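Local coordinates for Alpha/beta hydrolase (Pectobacterium atrosepticum SCRI1043, PDB 3BDV), which probably acts as a serine hydrolase of the alpha/beta-hydrolase fold, its substrate not established, and binds calcium in the crystal, at residues 56-59 / 60-64; 106-110 / 111-115. All coordinates share one frame; numbering follows the deposited sequence.

Interaction 1: residues 56-59 / 60-64; sequences ADLD and RWVLA
D57 lies over one face of the R60 guanidinium, its CB 3.7 Å from R60 NE and its CG offset toward the rim. It is the N-cap of helix 58-70: D57 OD1 accepts from R60 N at 3.0 Å through its anti lone pair, the bond bent to 151°. With CG anti to the backbone N (chi1 -174°), the carboxylate sits beside its own carbonyl, within range of that first-turn amide. The two side chains cross at about a right angle, D57 OD1 lying 3.6 Å from R60 CG. D57 O takes a long, straight bond from W61 N (3.3 Å). Separately, the indole brings its edge close to that carbonyl, W61 CE3 standing 3.1 Å from D57 O, near the ring plane. NE1 of that ring is held by P24 O, and F83 meets the indole edge-to-face. Farther along, L58 CG rests 4.1 Å from V62 CG2. D59 turns outward to a salt bridge with R118. Because D57 OD2 stays 4.3 Å from R60 NH2, with no N-H directed at it, the charged pair is probably a loose electrostatic one, whereas D57 OD1 is bonded to the R60 amide in the first turn.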
ATOM      1  N   ALA A  56       6.992   6.367  14.889  1.00 25.90           N
ATOM      2  CA  ALA A  56       6.314   5.134  14.475  1.00 28.06           C
ATOM      3  C   ALA A  56       5.439   4.712  15.622  1.00 29.72           C
ATOM      4  O   ALA A  56       5.926   4.407  16.665  1.00 32.94           O
ATOM      5  CB  ALA A  56       7.288   4.043  14.179  1.00 29.12           C
ATOM      6  N   ASP A  57       4.142   4.743  15.441  1.00 25.98           N
ATOM      7  CA  ASP A  57       3.248   4.237  16.459  1.00 25.50           C
ATOM      8  C   ASP A  57       2.155   3.496  15.749  1.00 24.66           C
ATOM      9  O   ASP A  57       1.412   4.100  14.965  1.00 26.28           O
ATOM     10  CB  ASP A  57       2.693   5.391  17.265  1.00 26.58           C
ATOM     11  CG  ASP A  57       1.858   4.937  18.437  1.00 28.44           C
ATOM     12  OD1 ASP A  57       0.680   4.538  18.254  1.00 30.21           O
ATOM     13  OD2 ASP A  57       2.370   5.042  19.571  1.00 40.30           O
ATOM     14  N   LEU A  58       2.070   2.184  15.970  1.00 22.14           N
ATOM     15  CA  LEU A  58       1.185   1.366  15.159  1.00 20.47           C
ATOM     16  C   LEU A  58      -0.267   1.764  15.402  1.00 21.38           C
ATOM     17  O   LEU A  58      -1.064   1.895  14.465  1.00 21.23           O
ATOM     18  CB  LEU A  58       1.389  -0.120  15.455  1.00 23.90           C
ATOM     19  CG  LEU A  58       0.511  -1.092  14.668  1.00 19.77           C
ATOM     20  CD1 LEU A  58       0.709  -0.881  13.173  1.00 22.33           C
ATOM     21  CD2 LEU A  58       0.883  -2.506  15.060  1.00 22.44           C
ATOM     22  N   ASP A  59      -0.595   1.970  16.663  1.00 21.84           N
ATOM     23  CA  ASP A  59      -1.983   2.276  17.040  1.00 23.73           C
ATOM     24  C   ASP A  59      -2.445   3.594  16.423  1.00 23.06           C
ATOM     25  O   ASP A  59      -3.556   3.697  15.956  1.00 21.56           O
ATOM     26  CB  ASP A  59      -2.127   2.337  18.546  1.00 25.69           C
ATOM     27  CG  ASP A  59      -2.063   0.974  19.217  1.00 26.95           C
ATOM     28  OD1 ASP A  59      -2.406  -0.036  18.598  1.00 33.46           O
ATOM     29  OD2 ASP A  59      -1.656   0.925  20.392  1.00 34.84           O
ATOM     30  N   ARG A  60      -1.564   4.593  16.329  1.00 21.66           N
ATOM     31  CA  ARG A  60      -1.974   5.841  15.672  1.00 21.74           C
ATOM     32  C   ARG A  60      -2.257   5.654  14.205  1.00 21.43           C
ATOM     33  O   ARG A  60      -3.205   6.201  13.679  1.00 19.60           O
ATOM     34  CB  ARG A  60      -0.922   6.926  15.868  1.00 24.10           C
ATOM     35  CG  ARG A  60      -1.036   7.525  17.268  1.00 29.06           C
ATOM     36  CD  ARG A  60      -0.363   8.862  17.374  1.00 39.13           C
ATOM     37  NE  ARG A  60       1.079   8.746  17.317  1.00 39.64           N
ATOM     38  CZ  ARG A  60       1.918   9.101  18.288  1.00 46.16           C
ATOM     39  NH1 ARG A  60       1.480   9.596  19.434  1.00 53.50           N
ATOM     40  NH2 ARG A  60       3.221   8.951  18.110  1.00 52.23           N
ATOM     41  N   TRP A  61      -1.406   4.910  13.523  1.00 22.37           N
ATOM     42  CA  TRP A  61      -1.646   4.588  12.114  1.00 22.68           C
ATOM     43  C   TRP A  61      -2.955   3.823  11.957  1.00 21.44           C
ATOM     44  O   TRP A  61      -3.727   4.120  11.058  1.00 26.24           O
ATOM     45  CB  TRP A  61      -0.508   3.762  11.527  1.00 21.95           C
ATOM     46  CG  TRP A  61       0.469   4.521  10.687  1.00 21.93           C
ATOM     47  CD1 TRP A  61       0.587   4.496   9.325  1.00 19.49           C
ATOM     48  CD2 TRP A  61       1.472   5.425  11.160  1.00 21.97           C
ATOM     49  NE1 TRP A  61       1.602   5.328   8.927  1.00 18.55           N
ATOM     50  CE2 TRP A  61       2.184   5.884  10.039  1.00 20.12           C
ATOM     51  CE3 TRP A  61       1.872   5.845  12.434  1.00 18.78           C
ATOM     52  CZ2 TRP A  61       3.256   6.802  10.145  1.00 23.51           C
ATOM     53  CZ3 TRP A  61       2.908   6.744  12.540  1.00 22.14           C
ATOM     54  CH2 TRP A  61       3.609   7.207  11.401  1.00 21.33           C
ATOM     55  N   VAL A  62      -3.204   2.853  12.832  1.00 24.36           N
ATOM     56  CA  VAL A  62      -4.414   2.035  12.791  1.00 24.42           C
ATOM     57  C   VAL A  62      -5.670   2.899  13.021  1.00 27.02           C
ATOM     58  O   VAL A  62      -6.683   2.778  12.337  1.00 28.17           O
ATOM     59  CB  VAL A  62      -4.378   0.939  13.869  1.00 26.15           C
ATOM     60  CG1 VAL A  62      -5.816   0.379  14.142  1.00 27.22           C
ATOM     61  CG2 VAL A  62      -3.350  -0.153  13.530  1.00 26.03           C
ATOM     62  N   LEU A  63      -5.583   3.778  13.995  1.00 25.49           N
ATOM     63  CA  LEU A  63      -6.654   4.711  14.265  1.00 25.22           C
ATOM     64  C   LEU A  63      -6.887   5.609  13.020  1.00 24.66           C
ATOM     65  O   LEU A  63      -8.033   5.833  12.626  1.00 25.67           O
ATOM     66  CB  LEU A  63      -6.282   5.479  15.537  1.00 22.61           C
ATOM     67  CG  LEU A  63      -7.277   6.338  16.290  1.00 32.95           C
ATOM     68  CD1 LEU A  63      -8.655   5.732  16.243  1.00 36.56           C
ATOM     69  CD2 LEU A  63      -6.778   6.466  17.692  1.00 32.84           C
ATOM     70  N   ALA A  64      -5.824   6.079  12.356  1.00 23.87           N
ATOM     71  CA  ALA A  64      -5.986   6.882  11.143  1.00 23.90           C
ATOM     72  C   ALA A  64      -6.651   6.136   9.982  1.00 24.57           C
ATOM     73  O   ALA A  64      -7.478   6.705   9.265  1.00 23.65           O
ATOM     74  CB  ALA A  64      -4.660   7.488  10.682  1.00 23.79           C
TER

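Interaction 2: residues 106-110 / 111-115; sequences APAEP and MRFEI
E109 leans its aliphatic part against R112 at the 3-10 turn that follows strand 99-105 of the alpha/beta-hydrolase sheet. E109 CB lies 4.0 Å from both R112 CG and R112 NH1, and E109 CG comes closer to R112 NH1, at 3.7 Å, approaching the guanidinium obliquely. From there the chain bends at chi2 (71°), and the carboxylate makes no salt bridge with the arginine, E109 OE1 staying 5.3 Å from R112 NH1. OE1 instead pairs with R143, while E109 OE2 accepts from W147 NE1 and from a water 2.6 Å away. This water accepts in turn from M111 N, so the carboxylate is tied back to the start of the turn. The backbone closes the turn itself, E109 O receiving R112 N from above its carbonyl plane. P110 O takes two amides, F113 N and I115 N, which arrive from opposite faces of its plane; the I115 bond is the straighter, at 168° against 148°. P110 CB also rests 4.3 Å from I115 CG1. On the buried side A108 touches the residues of a GxSxG pattern, probably the nucleophile elbow, and packs on L86 of helix 83-93. The F113 ring meets F83 edge-to-face. The A108 methyl meets the F113 ring at its edge and in its plane, A108 CB standing 3.6 Å from F113 CE2.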
ATOM      1  N   ALA A 106       7.115  -2.025  -0.430  1.00 18.32           N
ATOM      2  CA  ALA A 106       8.284  -1.928   0.479  1.00 20.35           C
ATOM      3  C   ALA A 106       7.834  -2.012   1.950  1.00 19.30           C
ATOM      4  O   ALA A 106       8.173  -1.163   2.780  1.00 19.69           O
ATOM      5  CB  ALA A 106       9.126  -0.649   0.221  1.00 17.82           C
ATOM      6  N   PRO A 107       7.097  -3.076   2.296  1.00 17.99           N
ATOM      7  CA  PRO A 107       6.766  -3.251   3.704  1.00 19.04           C
ATOM      8  C   PRO A 107       8.065  -3.350   4.488  1.00 18.81           C
ATOM      9  O   PRO A 107       9.025  -3.962   4.017  1.00 20.26           O
ATOM     10  CB  PRO A 107       6.013  -4.574   3.727  1.00 22.25           C
ATOM     11  CG  PRO A 107       6.497  -5.285   2.668  1.00 21.75           C
ATOM     12  CD  PRO A 107       6.754  -4.290   1.541  1.00 21.05           C
ATOM     13  N   ALA A 108       8.105  -2.740   5.669  1.00 19.37           N
ATOM     14  CA  ALA A 108       9.285  -2.833   6.494  1.00 19.84           C
ATOM     15  C   ALA A 108       9.275  -4.163   7.291  1.00 19.55           C
ATOM     16  O   ALA A 108       8.222  -4.650   7.650  1.00 20.30           O
ATOM     17  CB  ALA A 108       9.356  -1.611   7.423  1.00 19.97           C
ATOM     18  N   GLU A 109      10.454  -4.676   7.610  1.00 19.37           N
ATOM     19  CA  GLU A 109      10.593  -5.748   8.577  1.00 18.12           C
ATOM     20  C   GLU A 109      10.037  -5.245   9.911  1.00 19.28           C
ATOM     21  O   GLU A 109      10.461  -4.206  10.424  1.00 18.59           O
ATOM     22  CB  GLU A 109      12.090  -6.126   8.685  1.00 19.99           C
ATOM     23  CG  GLU A 109      12.396  -7.271   9.590  1.00 20.01           C
ATOM     24  CD  GLU A 109      11.932  -8.601   9.039  1.00 19.57           C
ATOM     25  OE1 GLU A 109      12.468  -9.037   7.999  1.00 22.23           O
ATOM     26  OE2 GLU A 109      11.050  -9.215   9.656  1.00 18.30           O
ATOM     27  N   PRO A 110       9.051  -5.965  10.472  1.00 18.51           N
ATOM     28  CA  PRO A 110       8.477  -5.461  11.740  1.00 19.26           C
ATOM     29  C   PRO A 110       9.441  -5.119  12.898  1.00 21.53           C
ATOM     30  O   PRO A 110       9.239  -4.139  13.642  1.00 20.14           O
ATOM     31  CB  PRO A 110       7.511  -6.569  12.105  1.00 15.85           C
ATOM     32  CG  PRO A 110       7.072  -7.103  10.807  1.00 21.56           C
ATOM     33  CD  PRO A 110       8.274  -7.106   9.957  1.00 18.43           C
HETATM   34  N   MSE A 111      10.539  -5.835  12.990  1.00 20.48           N
HETATM   35  CA  MSE A 111      11.495  -5.557  14.048  1.00 19.24           C
HETATM   36  C   MSE A 111      12.085  -4.163  13.948  1.00 20.32           C
HETATM   37  O   MSE A 111      12.423  -3.574  14.987  1.00 17.64           O
HETATM   38  CB  MSE A 111      12.587  -6.638  14.058  1.00 21.01           C
HETATM   39  CG  MSE A 111      13.732  -6.452  15.061  1.00 18.01           C
HETATM   40 SE   MSE A 111      13.152  -7.158  16.715  0.75 22.67          SE
HETATM   41  CE  MSE A 111      13.247  -9.085  16.287  1.00 25.83           C
ATOM     42  N   ARG A 112      12.250  -3.622  12.726  1.00 19.82           N
ATOM     43  CA  ARG A 112      12.830  -2.308  12.579  1.00 19.85           C
ATOM     44  C   ARG A 112      12.058  -1.244  13.310  1.00 18.13           C
ATOM     45  O   ARG A 112      12.592  -0.214  13.601  1.00 21.05           O
ATOM     46  CB  ARG A 112      12.877  -1.908  11.111  1.00 17.87           C
ATOM     47  CG  ARG A 112      13.684  -2.836  10.216  1.00 19.29           C
ATOM     48  CD  ARG A 112      15.155  -2.758  10.431  1.00 22.32           C
ATOM     49  NE  ARG A 112      15.646  -3.466  11.577  1.00 19.77           N
ATOM     50  CZ  ARG A 112      15.817  -4.778  11.638  1.00 18.90           C
ATOM     51  NH1 ARG A 112      15.506  -5.563  10.601  1.00 19.09           N
ATOM     52  NH2 ARG A 112      16.356  -5.323  12.731  1.00 18.35           N
ATOM     53  N   PHE A 113      10.779  -1.473  13.531  1.00 19.19           N
ATOM     54  CA  PHE A 113       9.951  -0.522  14.244  1.00 18.24           C
ATOM     55  C   PHE A 113       9.390  -1.140  15.530  1.00 21.54           C
ATOM     56  O   PHE A 113       8.416  -0.631  16.111  1.00 21.20           O
ATOM     57  CB  PHE A 113       8.818  -0.065  13.317  1.00 17.97           C
ATOM     58  CG  PHE A 113       9.272   0.784  12.177  1.00 19.94           C
ATOM     59  CD1 PHE A 113       9.655   2.075  12.378  1.00 21.05           C
ATOM     60  CD2 PHE A 113       9.311   0.270  10.885  1.00 20.52           C
ATOM     61  CE1 PHE A 113      10.078   2.831  11.296  1.00 22.31           C
ATOM     62  CE2 PHE A 113       9.670   1.024   9.836  1.00 24.34           C
ATOM     63  CZ  PHE A 113      10.087   2.293  10.028  1.00 21.76           C
ATOM     64  N   GLU A 114      10.044  -2.179  16.027  1.00 20.32           N
ATOM     65  CA  GLU A 114       9.640  -2.851  17.288  1.00 20.96           C
ATOM     66  C   GLU A 114       8.168  -3.227  17.346  1.00 22.18           C
ATOM     67  O   GLU A 114       7.493  -3.056  18.372  1.00 22.11           O
ATOM     68  CB  GLU A 114      10.031  -2.014  18.499  1.00 23.30           C
ATOM     69  CG  GLU A 114      11.529  -1.751  18.575  1.00 23.31           C
ATOM     70  CD  GLU A 114      11.916  -1.097  19.866  1.00 35.54           C
ATOM     71  OE1 GLU A 114      12.050  -1.794  20.872  1.00 39.53           O
ATOM     72  OE2 GLU A 114      12.079   0.109  19.887  1.00 36.78           O
ATOM     73  N   ILE A 115       7.649  -3.709  16.226  1.00 21.72           N
ATOM     74  CA  ILE A 115       6.291  -4.217  16.148  1.00 19.54           C
ATOM     75  C   ILE A 115       6.244  -5.667  15.603  1.00 21.13           C
ATOM     76  O   ILE A 115       5.232  -6.154  15.110  1.00 21.13           O
ATOM     77  CB  ILE A 115       5.313  -3.276  15.388  1.00 19.00           C
ATOM     78  CG1 ILE A 115       5.747  -3.036  13.929  1.00 20.85           C
ATOM     79  CG2 ILE A 115       5.099  -1.979  16.187  1.00 20.42           C
ATOM     80  CD1 ILE A 115       4.579  -2.538  13.100  1.00 21.09           C
TER
HETATM   81  O   HOH W   1      10.600  -8.690  12.179  1.00 20.67           O

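From the N terminus the chain first reaches interaction 1, where a loop after strand 46-47 turns into helix 58-70. It then runs through strand 76-81, helix 83-93 and strand 99-105 before the turn of interaction 2, on the way to strand 128-132. The two are in series, neither enclosing nor crossing the other, and each closes a short local turn. They meet in space all the same: A56 CB packs 3.6 Å from F113 CD1, and L58 CD2 lies 4.2 Å from I115 CD1. Both also lean on helix 83-93, where F83 touches A56 and W61 of residues 56-64 and F113 and I115 of residues 106-115.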